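Local atomic coordinates of citrate synthase (Mycobacterium tuberculosis, PDB entry 4TVM), a protein that catalyses the condensation of oxaloacetate with acetyl-CoA and water to give citrate and CoA, a step of the Krebs cycle. Residues I321-I329 and Y368-L376; L152-S163 and S246-S254. All coordinates share one frame; numbering follows the deposited sequence.

Contact 1 of 2, residues I321-I329 and Y368-L376; sequences IVKEQADKI and YTGLIYRAL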
ATOM      1  N   ILE A 321       5.456  26.503  14.886  1.00 65.30           N
ATOM      2  CA  ILE A 321       6.828  26.166  15.226  1.00 64.79           C
ATOM      3  C   ILE A 321       7.643  26.255  13.951  1.00 64.47           C
ATOM      4  O   ILE A 321       8.748  26.784  13.942  1.00 68.23           O
ATOM      5  CB  ILE A 321       6.953  24.755  15.822  1.00 61.69           C
ATOM      6  CG1 ILE A 321       6.288  24.695  17.194  1.00 56.44           C
ATOM      7  CG2 ILE A 321       8.409  24.361  15.972  1.00 63.88           C
ATOM      8  CD1 ILE A 321       5.714  23.331  17.511  1.00 55.44           C
ATOM      9  N   VAL A 322       7.071  25.763  12.863  1.00 64.35           N
ATOM     10  CA  VAL A 322       7.793  25.704  11.601  1.00 69.91           C
ATOM     11  C   VAL A 322       8.135  27.099  11.037  1.00 68.83           C
ATOM     12  O   VAL A 322       9.253  27.315  10.586  1.00 69.78           O
ATOM     13  CB  VAL A 322       7.045  24.843  10.560  1.00 72.42           C
ATOM     14  CG1 VAL A 322       7.762  24.891   9.224  1.00 75.58           C
ATOM     15  CG2 VAL A 322       6.966  23.401  11.033  1.00 73.19           C
ATOM     16  N   LYS A 323       7.199  28.046  11.079  1.00 69.97           N
ATOM     17  CA  LYS A 323       7.491  29.414  10.630  1.00 72.64           C
ATOM     18  C   LYS A 323       8.673  30.005  11.399  1.00 70.41           C
ATOM     19  O   LYS A 323       9.503  30.728  10.847  1.00 66.82           O
ATOM     20  CB  LYS A 323       6.273  30.314  10.797  1.00 77.91           C
ATOM     21  CG  LYS A 323       6.506  31.722  10.276  1.00 88.18           C
ATOM     22  CD  LYS A 323       5.297  32.620  10.488  1.00 94.84           C
ATOM     23  CE  LYS A 323       5.571  34.043  10.012  1.00101.88           C
ATOM     24  NZ  LYS A 323       4.695  35.061  10.672  1.00105.79           N
ATOM     25  N   GLU A 324       8.739  29.662  12.676  1.00 68.14           N
ATOM     26  CA  GLU A 324       9.778  30.148  13.562  1.00 67.44           C
ATOM     27  C   GLU A 324      11.154  29.668  13.113  1.00 68.23           C
ATOM     28  O   GLU A 324      12.078  30.466  12.941  1.00 75.40           O
ATOM     29  CB  GLU A 324       9.484  29.663  14.987  1.00 67.78           C
ATOM     30  CG  GLU A 324       9.711  30.689  16.074  1.00 68.39           C
ATOM     31  CD  GLU A 324      10.054  30.035  17.402  1.00 72.73           C
ATOM     32  OE1 GLU A 324       9.335  29.083  17.817  1.00 70.63           O
ATOM     33  OE2 GLU A 324      11.053  30.471  18.018  1.00 62.32           O
ATOM     34  N   GLN A 325      11.295  28.362  12.923  1.00 65.23           N
ATOM     35  CA  GLN A 325      12.571  27.814  12.489  1.00 64.36           C
ATOM     36  C   GLN A 325      12.834  28.256  11.043  1.00 59.14           C
ATOM     37  O   GLN A 325      13.972  28.462  10.652  1.00 61.02           O
ATOM     38  CB  GLN A 325      12.593  26.286  12.629  1.00 69.81           C
ATOM     39  CG  GLN A 325      13.983  25.686  12.793  1.00 68.33           C
ATOM     40  CD  GLN A 325      14.536  25.816  14.200  1.00 75.47           C
ATOM     41  OE1 GLN A 325      13.809  26.160  15.139  1.00 82.48           O
ATOM     42  NE2 GLN A 325      15.840  25.550  14.357  1.00 74.58           N
ATOM     43  N   ALA A 326      11.783  28.458  10.262  1.00 53.63           N
ATOM     44  CA  ALA A 326      11.953  28.972   8.890  1.00 58.51           C
ATOM     45  C   ALA A 326      12.544  30.383   8.816  1.00 60.74           C
ATOM     46  O   ALA A 326      13.451  30.650   8.022  1.00 59.51           O
ATOM     47  CB  ALA A 326      10.628  28.930   8.134  1.00 58.68           C
ATOM     48  N   ASP A 327      12.011  31.295   9.626  1.00 66.89           N
ATOM     49  CA  ASP A 327      12.465  32.683   9.605  1.00 63.21           C
ATOM     50  C   ASP A 327      13.942  32.835  10.009  1.00 66.22           C
ATOM     51  O   ASP A 327      14.644  33.687   9.465  1.00 70.28           O
ATOM     52  CB  ASP A 327      11.543  33.555  10.459  1.00 64.98           C
ATOM     53  CG  ASP A 327      10.247  33.911   9.737  1.00 61.92           C
ATOM     54  OD1 ASP A 327      10.268  34.072   8.497  1.00 60.45           O
ATOM     55  OD2 ASP A 327       9.208  34.049  10.403  1.00 60.73           O
ATOM     56  N   LYS A 328      14.421  31.992  10.919  1.00 64.55           N
ATOM     57  CA  LYS A 328      15.835  31.985  11.271  1.00 67.11           C
ATOM     58  C   LYS A 328      16.669  31.537  10.083  1.00 69.08           C
ATOM     59  O   LYS A 328      17.457  32.306   9.542  1.00 76.68           O
ATOM     60  CB  LYS A 328      16.117  31.051  12.459  1.00 70.63           C
ATOM     61  CG  LYS A 328      15.387  31.409  13.744  1.00 75.90           C
ATOM     62  CD  LYS A 328      15.723  30.453  14.892  1.00 78.47           C
ATOM     63  CE  LYS A 328      17.031  30.809  15.591  1.00 78.21           C
ATOM     64  NZ  LYS A 328      17.072  30.285  16.989  1.00 78.30           N
ATOM     65  N   ILE A 329      16.464  30.297   9.648  1.00 73.08           N
ATOM     66  CA  ILE A 329      17.380  29.661   8.698  1.00 69.87           C
ATOM     67  C   ILE A 329      17.405  30.427   7.374  1.00 70.34           C
ATOM     68  O   ILE A 329      18.444  30.454   6.708  1.00 69.03           O
ATOM     69  CB  ILE A 329      17.003  28.187   8.418  1.00 68.90           C
ATOM     70  CG1 ILE A 329      16.806  27.404   9.717  1.00 67.78           C
ATOM     71  CG2 ILE A 329      18.088  27.491   7.594  1.00 69.60           C
ATOM     72  CD1 ILE A 329      15.756  26.318   9.585  1.00 67.40           C
ATOM     73  N   TYR A 368       6.092  26.292   4.446  1.00 61.60           N
ATOM     74  CA  TYR A 368       7.304  26.688   5.170  1.00 58.40           C
ATOM     75  C   TYR A 368       8.307  25.559   5.191  1.00 52.81           C
ATOM     76  O   TYR A 368       9.503  25.799   5.074  1.00 60.31           O
ATOM     77  CB  TYR A 368       7.014  27.161   6.602  1.00 58.53           C
ATOM     78  CG  TYR A 368       6.213  28.436   6.655  1.00 63.12           C
ATOM     79  CD1 TYR A 368       6.726  29.625   6.150  1.00 63.37           C
ATOM     80  CD2 TYR A 368       4.933  28.456   7.205  1.00 66.00           C
ATOM     81  CE1 TYR A 368       5.986  30.793   6.179  1.00 61.04           C
ATOM     82  CE2 TYR A 368       4.182  29.618   7.231  1.00 64.35           C
ATOM     83  CZ  TYR A 368       4.709  30.780   6.712  1.00 64.25           C
ATOM     84  OH  TYR A 368       3.957  31.939   6.766  1.00 72.78           O
ATOM     85  N   THR A 369       7.835  24.325   5.318  1.00 50.45           N
ATOM     86  CA  THR A 369       8.745  23.182   5.381  1.00 47.51           C
ATOM     87  C   THR A 369       9.524  23.008   4.094  1.00 43.96           C
ATOM     88  O   THR A 369      10.653  22.544   4.103  1.00 47.09           O
ATOM     89  CB  THR A 369       7.992  21.885   5.684  1.00 50.26           C
ATOM     90  OG1 THR A 369       7.026  22.124   6.716  1.00 50.96           O
ATOM     91  CG2 THR A 369       8.965  20.804   6.146  1.00 53.47           C
ATOM     92  N   GLY A 370       8.916  23.372   2.978  1.00 44.63           N
ATOM     93  CA  GLY A 370       9.566  23.270   1.681  1.00 46.04           C
ATOM     94  C   GLY A 370      10.771  24.183   1.606  1.00 44.58           C
ATOM     95  O   GLY A 370      11.870  23.774   1.191  1.00 46.94           O
ATOM     96  N   LEU A 371      10.562  25.413   2.038  1.00 44.39           N
ATOM     97  CA  LEU A 371      11.593  26.448   1.979  1.00 45.81           C
ATOM     98  C   LEU A 371      12.767  26.041   2.806  1.00 45.41           C
ATOM     99  O   LEU A 371      13.900  26.147   2.361  1.00 46.53           O
ATOM    100  CB  LEU A 371      11.054  27.765   2.511  1.00 46.53           C
ATOM    101  CG  LEU A 371       9.697  28.134   1.907  1.00 48.90           C
ATOM    102  CD1 LEU A 371       9.216  29.460   2.484  1.00 50.30           C
ATOM    103  CD2 LEU A 371       9.770  28.158   0.382  1.00 46.54           C
ATOM    104  N   ILE A 372      12.485  25.545   4.008  1.00 46.26           N
ATOM    105  CA  ILE A 372      13.540  25.075   4.915  1.00 44.93           C
ATOM    106  C   ILE A 372      14.350  23.968   4.266  1.00 43.53           C
ATOM    107  O   ILE A 372      15.568  24.072   4.119  1.00 43.81           O
ATOM    108  CB  ILE A 372      12.948  24.547   6.229  1.00 48.20           C
ATOM    109  CG1 ILE A 372      12.231  25.682   6.965  1.00 50.08           C
ATOM    110  CG2 ILE A 372      14.040  23.979   7.124  1.00 49.85           C
ATOM    111  CD1 ILE A 372      11.706  25.294   8.323  1.00 52.27           C
ATOM    112  N   TYR A 373      13.684  22.897   3.876  1.00 41.73           N
ATOM    113  CA  TYR A 373      14.405  21.788   3.246  1.00 42.25           C
ATOM    114  C   TYR A 373      15.283  22.334   2.138  1.00 43.97           C
ATOM    115  O   TYR A 373      16.451  21.989   2.061  1.00 47.96           O
ATOM    116  CB  TYR A 373      13.442  20.778   2.630  1.00 39.54           C
ATOM    117  CG  TYR A 373      12.749  19.845   3.583  1.00 38.32           C
ATOM    118  CD1 TYR A 373      13.357  19.417   4.768  1.00 37.33           C
ATOM    119  CD2 TYR A 373      11.505  19.302   3.245  1.00 39.90           C
ATOM    120  CE1 TYR A 373      12.724  18.511   5.606  1.00 39.21           C
ATOM    121  CE2 TYR A 373      10.856  18.403   4.081  1.00 37.95           C
ATOM    122  CZ  TYR A 373      11.464  18.012   5.258  1.00 42.04           C
ATOM    123  OH  TYR A 373      10.824  17.115   6.088  1.00 47.60           O
ATOM    124  N   ARG A 374      14.720  23.173   1.269  1.00 42.90           N
ATOM    125  CA  ARG A 374      15.509  23.754   0.191  1.00 47.07           C
ATOM    126  C   ARG A 374      16.644  24.583   0.764  1.00 50.63           C
ATOM    127  O   ARG A 374      17.764  24.529   0.266  1.00 58.40           O
ATOM    128  CB  ARG A 374      14.667  24.636  -0.741  1.00 46.95           C
ATOM    129  CG  ARG A 374      15.534  25.340  -1.778  1.00 48.18           C
ATOM    130  CD  ARG A 374      14.719  26.120  -2.782  1.00 50.46           C
ATOM    131  NE  ARG A 374      15.547  26.544  -3.902  1.00 53.76           N
ATOM    132  CZ  ARG A 374      15.910  25.766  -4.925  1.00 61.81           C
ATOM    133  NH1 ARG A 374      15.535  24.487  -4.991  1.00 62.16           N
ATOM    134  NH2 ARG A 374      16.655  26.269  -5.899  1.00 61.06           N
ATOM    135  N   ALA A 375      16.335  25.351   1.809  1.00 55.33           N
ATOM    136  CA  ALA A 375      17.332  26.118   2.558  1.00 58.24           C
ATOM    137  C   ALA A 375      18.495  25.261   3.044  1.00 56.65           C
ATOM    138  O   ALA A 375      19.632  25.702   3.016  1.00 62.06           O
ATOM    139  CB  ALA A 375      16.686  26.832   3.741  1.00 59.66           C
ATOM    140  N   LEU A 376      18.214  24.035   3.470  1.00 55.85           N
ATOM    141  CA  LEU A 376      19.272  23.132   3.951  1.00 55.98           C
ATOM    142  C   LEU A 376      20.001  22.459   2.797  1.00 57.66           C
ATOM    143  O   LEU A 376      20.897  21.631   3.035  1.00 64.47           O
ATOM    144  CB  LEU A 376      18.709  22.063   4.904  1.00 51.76           C
ATOM    145  CG  LEU A 376      17.720  22.565   5.972  1.00 54.05           C
ATOM    146  CD1 LEU A 376      17.099  21.435   6.779  1.00 52.52           C
ATOM    147  CD2 LEU A 376      18.380  23.582   6.896  1.00 55.22           C
TER

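Contact 2 of 2, residues L152-S163 and S246-S254; sequences LDPMDNGQVELS and SSRANLFTS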
ATOM      1  N   LEU A 152      11.581 -11.918   9.762  1.00 47.43           N
ATOM      2  CA  LEU A 152      10.434 -11.418   9.015  1.00 43.77           C
ATOM      3  C   LEU A 152       9.100 -11.870   9.583  1.00 42.62           C
ATOM      4  O   LEU A 152       8.041 -11.555   9.006  1.00 32.81           O
ATOM      5  CB  LEU A 152      10.496 -11.903   7.557  1.00 46.76           C
ATOM      6  CG  LEU A 152      11.454 -11.183   6.625  1.00 45.73           C
ATOM      7  CD1 LEU A 152      11.221 -11.644   5.191  1.00 43.56           C
ATOM      8  CD2 LEU A 152      11.283  -9.678   6.760  1.00 46.21           C
ATOM      9  N   ASP A 153       9.123 -12.589  10.705  1.00 40.11           N
ATOM     10  CA  ASP A 153       7.878 -13.142  11.221  1.00 45.06           C
ATOM     11  C   ASP A 153       7.043 -12.057  11.950  1.00 51.13           C
ATOM     12  O   ASP A 153       7.450 -11.527  13.011  1.00 45.13           O
ATOM     13  CB  ASP A 153       8.184 -14.339  12.107  1.00 45.94           C
ATOM     14  CG  ASP A 153       6.954 -14.995  12.650  1.00 48.34           C
ATOM     15  OD1 ASP A 153       5.822 -14.445  12.499  1.00 45.97           O
ATOM     16  OD2 ASP A 153       7.153 -16.045  13.301  1.00 50.09           O
ATOM     17  N   PRO A 154       5.874 -11.707  11.376  1.00 52.56           N
ATOM     18  CA  PRO A 154       5.085 -10.640  11.979  1.00 57.22           C
ATOM     19  C   PRO A 154       4.625 -11.001  13.375  1.00 57.84           C
ATOM     20  O   PRO A 154       4.473 -10.128  14.203  1.00 56.21           O
ATOM     21  CB  PRO A 154       3.870 -10.503  11.052  1.00 58.92           C
ATOM     22  CG  PRO A 154       4.167 -11.298   9.852  1.00 59.92           C
ATOM     23  CD  PRO A 154       5.181 -12.329  10.239  1.00 56.54           C
ATOM     24  N   MET A 155       4.411 -12.288  13.616  1.00 63.20           N
ATOM     25  CA  MET A 155       3.974 -12.762  14.922  1.00 61.45           C
ATOM     26  C   MET A 155       5.068 -12.811  15.947  1.00 54.67           C
ATOM     27  O   MET A 155       4.787 -12.565  17.085  1.00 51.51           O
ATOM     28  CB  MET A 155       3.359 -14.163  14.821  1.00 58.88           C
ATOM     29  CG  MET A 155       2.202 -14.203  13.862  1.00 55.62           C
ATOM     30  SD  MET A 155       1.093 -12.861  14.292  1.00 62.17           S
ATOM     31  CE  MET A 155       0.707 -12.229  12.680  1.00 57.52           C
ATOM     32  N   ASP A 156       6.291 -13.163  15.567  1.00 59.08           N
ATOM     33  CA  ASP A 156       7.337 -13.328  16.556  1.00 58.72           C
ATOM     34  C   ASP A 156       7.807 -11.970  16.907  1.00 63.16           C
ATOM     35  O   ASP A 156       8.252 -11.257  16.026  1.00 69.57           O
ATOM     36  CB  ASP A 156       8.534 -14.039  16.000  1.00 55.61           C
ATOM     37  CG  ASP A 156       9.644 -14.136  17.015  1.00 57.12           C
ATOM     38  OD1 ASP A 156       9.527 -14.979  17.923  1.00 55.32           O
ATOM     39  OD2 ASP A 156      10.625 -13.373  16.934  1.00 52.68           O
ATOM     40  N   ASN A 157       7.743 -11.595  18.172  1.00 64.65           N
ATOM     41  CA  ASN A 157       8.417 -10.386  18.524  1.00 70.93           C
ATOM     42  C   ASN A 157       9.777 -10.635  19.071  1.00 67.28           C
ATOM     43  O   ASN A 157      10.045 -11.625  19.738  1.00 77.36           O
ATOM     44  CB  ASN A 157       7.684  -9.492  19.483  1.00 70.67           C
ATOM     45  CG  ASN A 157       8.335  -8.134  19.536  1.00 75.94           C
ATOM     46  OD1 ASN A 157       9.462  -7.953  19.013  1.00 65.63           O
ATOM     47  ND2 ASN A 157       7.645  -7.165  20.122  1.00 78.63           N
ATOM     48  N   GLY A 158      10.622  -9.660  18.808  1.00 60.91           N
ATOM     49  CA  GLY A 158      12.037  -9.834  18.960  1.00 59.59           C
ATOM     50  C   GLY A 158      12.525  -9.838  17.535  1.00 56.42           C
ATOM     51  O   GLY A 158      13.561  -9.257  17.222  1.00 55.12           O
ATOM     52  N   GLN A 159      11.770 -10.503  16.672  1.00 52.09           N
ATOM     53  CA  GLN A 159      11.943 -10.358  15.243  1.00 50.78           C
ATOM     54  C   GLN A 159      11.398  -9.023  14.785  1.00 45.71           C
ATOM     55  O   GLN A 159      12.047  -8.302  14.039  1.00 40.52           O
ATOM     56  CB  GLN A 159      11.301 -11.522  14.490  1.00 52.56           C
ATOM     57  CG  GLN A 159      12.369 -12.508  14.049  1.00 55.41           C
ATOM     58  CD  GLN A 159      11.820 -13.730  13.350  1.00 59.66           C
ATOM     59  OE1 GLN A 159      11.150 -13.642  12.318  1.00 57.68           O
ATOM     60  NE2 GLN A 159      12.082 -14.896  13.925  1.00 63.51           N
ATOM     61  N   VAL A 160      10.217  -8.675  15.260  1.00 42.31           N
ATOM     62  CA  VAL A 160       9.654  -7.360  14.993  1.00 38.59           C
ATOM     63  C   VAL A 160      10.582  -6.279  15.542  1.00 41.82           C
ATOM     64  O   VAL A 160      10.748  -5.203  14.967  1.00 37.65           O
ATOM     65  CB  VAL A 160       8.327  -7.228  15.701  1.00 37.33           C
ATOM     66  CG1 VAL A 160       7.834  -5.801  15.660  1.00 36.95           C
ATOM     67  CG2 VAL A 160       7.310  -8.151  15.040  1.00 41.20           C
ATOM     68  N   GLU A 161      11.181  -6.595  16.672  1.00 39.93           N
ATOM     69  CA  GLU A 161      12.062  -5.690  17.321  1.00 45.38           C
ATOM     70  C   GLU A 161      13.306  -5.438  16.484  1.00 44.95           C
ATOM     71  O   GLU A 161      13.758  -4.320  16.356  1.00 47.29           O
ATOM     72  CB  GLU A 161      12.479  -6.308  18.647  1.00 50.35           C
ATOM     73  CG  GLU A 161      12.969  -5.290  19.618  1.00 58.50           C
ATOM     74  CD  GLU A 161      11.861  -4.340  20.023  1.00 64.54           C
ATOM     75  OE1 GLU A 161      11.086  -4.676  20.944  1.00 63.54           O
ATOM     76  OE2 GLU A 161      11.757  -3.265  19.397  1.00 72.03           O
ATOM     77  N   LEU A 162      13.872  -6.506  15.941  1.00 42.48           N
ATOM     78  CA  LEU A 162      15.086  -6.430  15.178  1.00 38.16           C
ATOM     79  C   LEU A 162      14.843  -5.711  13.854  1.00 42.01           C
ATOM     80  O   LEU A 162      15.679  -4.898  13.434  1.00 43.54           O
ATOM     81  CB  LEU A 162      15.583  -7.842  14.929  1.00 37.55           C
ATOM     82  CG  LEU A 162      16.892  -8.038  14.180  1.00 36.30           C
ATOM     83  CD1 LEU A 162      18.037  -7.299  14.849  1.00 36.15           C
ATOM     84  CD2 LEU A 162      17.194  -9.521  14.079  1.00 35.08           C
ATOM     85  N   SER A 163      13.705  -5.955  13.201  1.00 39.54           N
ATOM     86  CA  SER A 163      13.406  -5.190  11.986  1.00 41.97           C
ATOM     87  C   SER A 163      12.797  -3.817  12.248  1.00 42.71           C
ATOM     88  O   SER A 163      12.737  -2.982  11.331  1.00 44.93           O
ATOM     89  CB  SER A 163      12.554  -5.989  10.970  1.00 46.24           C
ATOM     90  OG  SER A 163      11.311  -6.420  11.504  1.00 49.49           O
ATOM     91  N   SER A 246      -2.812  -5.780   7.829  1.00 46.17           N
ATOM     92  CA  SER A 246      -4.058  -6.429   8.059  1.00 46.91           C
ATOM     93  C   SER A 246      -4.023  -7.837   7.541  1.00 45.92           C
ATOM     94  O   SER A 246      -4.643  -8.725   8.118  1.00 48.86           O
ATOM     95  CB  SER A 246      -5.061  -5.653   7.259  1.00 44.64           C
ATOM     96  OG  SER A 246      -6.256  -6.294   7.277  1.00 62.09           O
ATOM     97  N   SER A 247      -3.321  -8.022   6.428  1.00 38.52           N
ATOM     98  CA  SER A 247      -3.215  -9.335   5.830  1.00 37.85           C
ATOM     99  C   SER A 247      -2.127 -10.154   6.493  1.00 38.39           C
ATOM    100  O   SER A 247      -1.918 -11.305   6.137  1.00 41.21           O
ATOM    101  CB  SER A 247      -2.968  -9.234   4.317  1.00 36.90           C
ATOM    102  OG  SER A 247      -1.612  -8.908   4.036  1.00 34.95           O
ATOM    103  N   ARG A 248      -1.461  -9.561   7.474  1.00 42.10           N
ATOM    104  CA  ARG A 248      -0.281 -10.129   8.150  1.00 40.45           C
ATOM    105  C   ARG A 248       0.933 -10.057   7.285  1.00 37.15           C
ATOM    106  O   ARG A 248       1.839 -10.872   7.401  1.00 39.02           O
ATOM    107  CB  ARG A 248      -0.486 -11.557   8.557  1.00 45.76           C
ATOM    108  CG  ARG A 248      -1.711 -11.759   9.357  1.00 53.84           C
ATOM    109  CD  ARG A 248      -1.448 -12.914  10.272  1.00 61.86           C
ATOM    110  NE  ARG A 248      -2.681 -13.333  10.897  1.00 73.08           N
ATOM    111  CZ  ARG A 248      -2.734 -14.038  12.016  1.00 80.01           C
ATOM    112  NH1 ARG A 248      -1.614 -14.416  12.625  1.00 81.76           N
ATOM    113  NH2 ARG A 248      -3.911 -14.380  12.524  1.00 82.75           N
ATOM    114  N   ALA A 249       0.957  -9.076   6.415  1.00 36.40           N
ATOM    115  CA  ALA A 249       2.163  -8.775   5.689  1.00 40.57           C
ATOM    116  C   ALA A 249       3.267  -8.488   6.682  1.00 41.26           C
ATOM    117  O   ALA A 249       2.994  -8.193   7.843  1.00 46.15           O
ATOM    118  CB  ALA A 249       1.937  -7.600   4.760  1.00 38.66           C
ATOM    119  N   ASN A 250       4.520  -8.623   6.255  1.00 45.59           N
ATOM    120  CA  ASN A 250       5.616  -8.363   7.171  1.00 42.31           C
ATOM    121  C   ASN A 250       5.825  -6.860   7.350  1.00 42.28           C
ATOM    122  O   ASN A 250       5.166  -6.034   6.717  1.00 45.34           O
ATOM    123  CB  ASN A 250       6.887  -9.115   6.770  1.00 43.96           C
ATOM    124  CG  ASN A 250       7.679  -8.421   5.681  1.00 48.70           C
ATOM    125  OD1 ASN A 250       7.921  -7.220   5.738  1.00 53.13           O
ATOM    126  ND2 ASN A 250       8.105  -9.187   4.682  1.00 48.62           N
ATOM    127  N   LEU A 251       6.718  -6.512   8.259  1.00 42.86           N
ATOM    128  CA  LEU A 251       6.929  -5.121   8.618  1.00 39.57           C
ATOM    129  C   LEU A 251       7.389  -4.292   7.457  1.00 40.55           C
ATOM    130  O   LEU A 251       6.879  -3.215   7.232  1.00 53.71           O
ATOM    131  CB  LEU A 251       7.958  -5.030   9.732  1.00 39.06           C
ATOM    132  CG  LEU A 251       8.110  -3.707  10.458  1.00 39.34           C
ATOM    133  CD1 LEU A 251       6.820  -2.921  10.584  1.00 40.10           C
ATOM    134  CD2 LEU A 251       8.676  -4.001  11.836  1.00 42.37           C
ATOM    135  N   PHE A 252       8.344  -4.807   6.701  1.00 41.70           N
ATOM    136  CA  PHE A 252       8.874  -4.096   5.552  1.00 40.73           C
ATOM    137  C   PHE A 252       7.833  -3.872   4.483  1.00 42.38           C
ATOM    138  O   PHE A 252       7.782  -2.813   3.852  1.00 45.28           O
ATOM    139  CB  PHE A 252      10.036  -4.884   4.943  1.00 41.13           C
ATOM    140  CG  PHE A 252      11.197  -5.083   5.879  1.00 42.49           C
ATOM    141  CD1 PHE A 252      11.451  -4.185   6.927  1.00 40.30           C
ATOM    142  CD2 PHE A 252      12.055  -6.169   5.721  1.00 43.12           C
ATOM    143  CE1 PHE A 252      12.525  -4.381   7.785  1.00 38.25           C
ATOM    144  CE2 PHE A 252      13.136  -6.369   6.594  1.00 38.39           C
ATOM    145  CZ  PHE A 252      13.371  -5.465   7.612  1.00 38.18           C
ATOM    146  N   THR A 253       7.011  -4.884   4.249  1.00 43.22           N
ATOM    147  CA  THR A 253       6.059  -4.803   3.160  1.00 40.51           C
ATOM    148  C   THR A 253       4.999  -3.793   3.541  1.00 36.64           C
ATOM    149  O   THR A 253       4.572  -2.985   2.712  1.00 34.64           O
ATOM    150  CB  THR A 253       5.472  -6.184   2.828  1.00 44.76           C
ATOM    151  OG1 THR A 253       6.543  -7.140   2.706  1.00 40.74           O
ATOM    152  CG2 THR A 253       4.666  -6.116   1.544  1.00 46.80           C
ATOM    153  N   SER A 254       4.627  -3.764   4.813  1.00 37.54           N
ATOM    154  CA  SER A 254       3.683  -2.727   5.291  1.00 38.77           C
ATOM    155  C   SER A 254       4.235  -1.287   5.207  1.00 37.20           C
ATOM    156  O   SER A 254       3.501  -0.366   4.844  1.00 36.05           O
ATOM    157  CB  SER A 254       3.214  -3.044   6.703  1.00 42.32           C
ATOM    158  OG  SER A 254       3.057  -4.446   6.872  1.00 41.04           O
TER

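Contact 1 of 2, residues I321-I329 and Y368-L376
Ala375, which meets Ile329 across the contact, gives its N to Leu371 O at 2.6 Å, a bond of the last turn of its helix. On the facing helix Val322 O accepts from Ala326 N at 2.8 Å, and the Ile372 methyl CD1 rests against that carbonyl. No hydrogen bond passes between the two segments; the example is mainly one of apolar packing, with one CH-pi contact and 420 Å² buried. Ile372 is the knob, seated among Val322, Gln325, Ala326 and Ile329. Its CG1 stands anti to the carbonyl carbon (chi1 -63°) and the chain runs on extended, which carries CD1 to within 3.8 Å of Ala326 CB, while the CG2 branch faces Ile329 CD1. Ala326, with its single methyl, sits where its CA comes to 5.8 Å from that of Ile372, consistent with close packing there. This single knob-into-hole contact joins helices 317-329 and 367-375 of the largely helical citrate synthase fold; the axes of the segments 321-329 and 368-375 approach to 9.3 Å and cross at 35°. Helix 216-229 packs alongside, Leu225 touching both Thr369 and Ile372. At one end Val322 CG1 presses on Tyr368 CB at 3.5 Å and also reaches Thr369 OG1. Lys323 flanks Tyr368, the two side chains running side by side in the same direction. The lysine's CB sits over the ring centre, 4.2 Å from the centroid, and its extended aliphatic chain follows the ring out to the hydroxyl. Toward the other end Ile329 turns CG2 to Ala375 CB and, at 4.0 Å, to Leu376 CD2, where the second helix ends.

Contact 2 of 2, residues L152-S163 and S246-S254
Pro154 and Asn250 are the residues whose CA atoms come nearest, 5.3 Å, where the loop leading to helix 159-182 passes the short link before helix 251-262. On one side Gly158, with positive phi, is the N-cap of helix 159-182; on the other a Schellman motif at Arg248 ends helix 236-246, and Asn250 caps helix 251-262. The loop before Gly158 is tied by side chains: Asp153 OD1 accepts from Met155 N in an Asx turn, and Asp153 N is bound to Gln159 OE1 at 2.8 Å. Across the contact, Pro154 lays CG and CB against the carbonyl oxygens of Arg248 and Ala249, with CG 3.4 Å from Arg248 O. Met155, bent at chi2 and chi3, swings its methyl against Arg248, crossing the extended arginine chain at about a right angle near CD and NH1. Leu152 brings CD2 to 3.7 Å from Phe252 CD2, again at roughly a right angle, and both its methyls lie against Asn250 ND2, an amide nitrogen hydrogen-bonded to Ser145 OG. The other end of that amide is the cap: Asn250 OD1 accepts Thr253 N at 2.9 Å from above the carbonyl plane, with CG held between the backbone N and carbonyl carbon (chi1 82°). Ser163 puts CB on Phe252 and its OG, bonded to Gln159 O, beside Leu251 CD2 (3.6 Å). Trp399 of helix 383-403 adjoins Leu251, while Pro265 of the second subunit packs on Arg248. What results is a tight link between two helices of the citrate synthase fold, Schellman end followed by asparagine N-cap, packed against the loop and first turn of helix 159-182.

In the fold
Contacts 1 and 2 lie on opposite sides of the chain's centre, their own centres 36 Å apart and their nearest atoms about 19 Å from each other, so neither touches the other. Contact 1 lies near the active site: the side chain of Thr369 is about 6 Å from that of Asp366, a pocket residue and probable catalytic group, and about 7 Å from bound oxaloacetate. Contact 2 is remote from the annotated sites and instead borders the second subunit. Helix 383-403 relates them, for Phe383 at its start meets the Tyr373 ring, Phe387 and Arg391 line the oxaloacetate pocket, and Trp399 and His403 pack on contact 2.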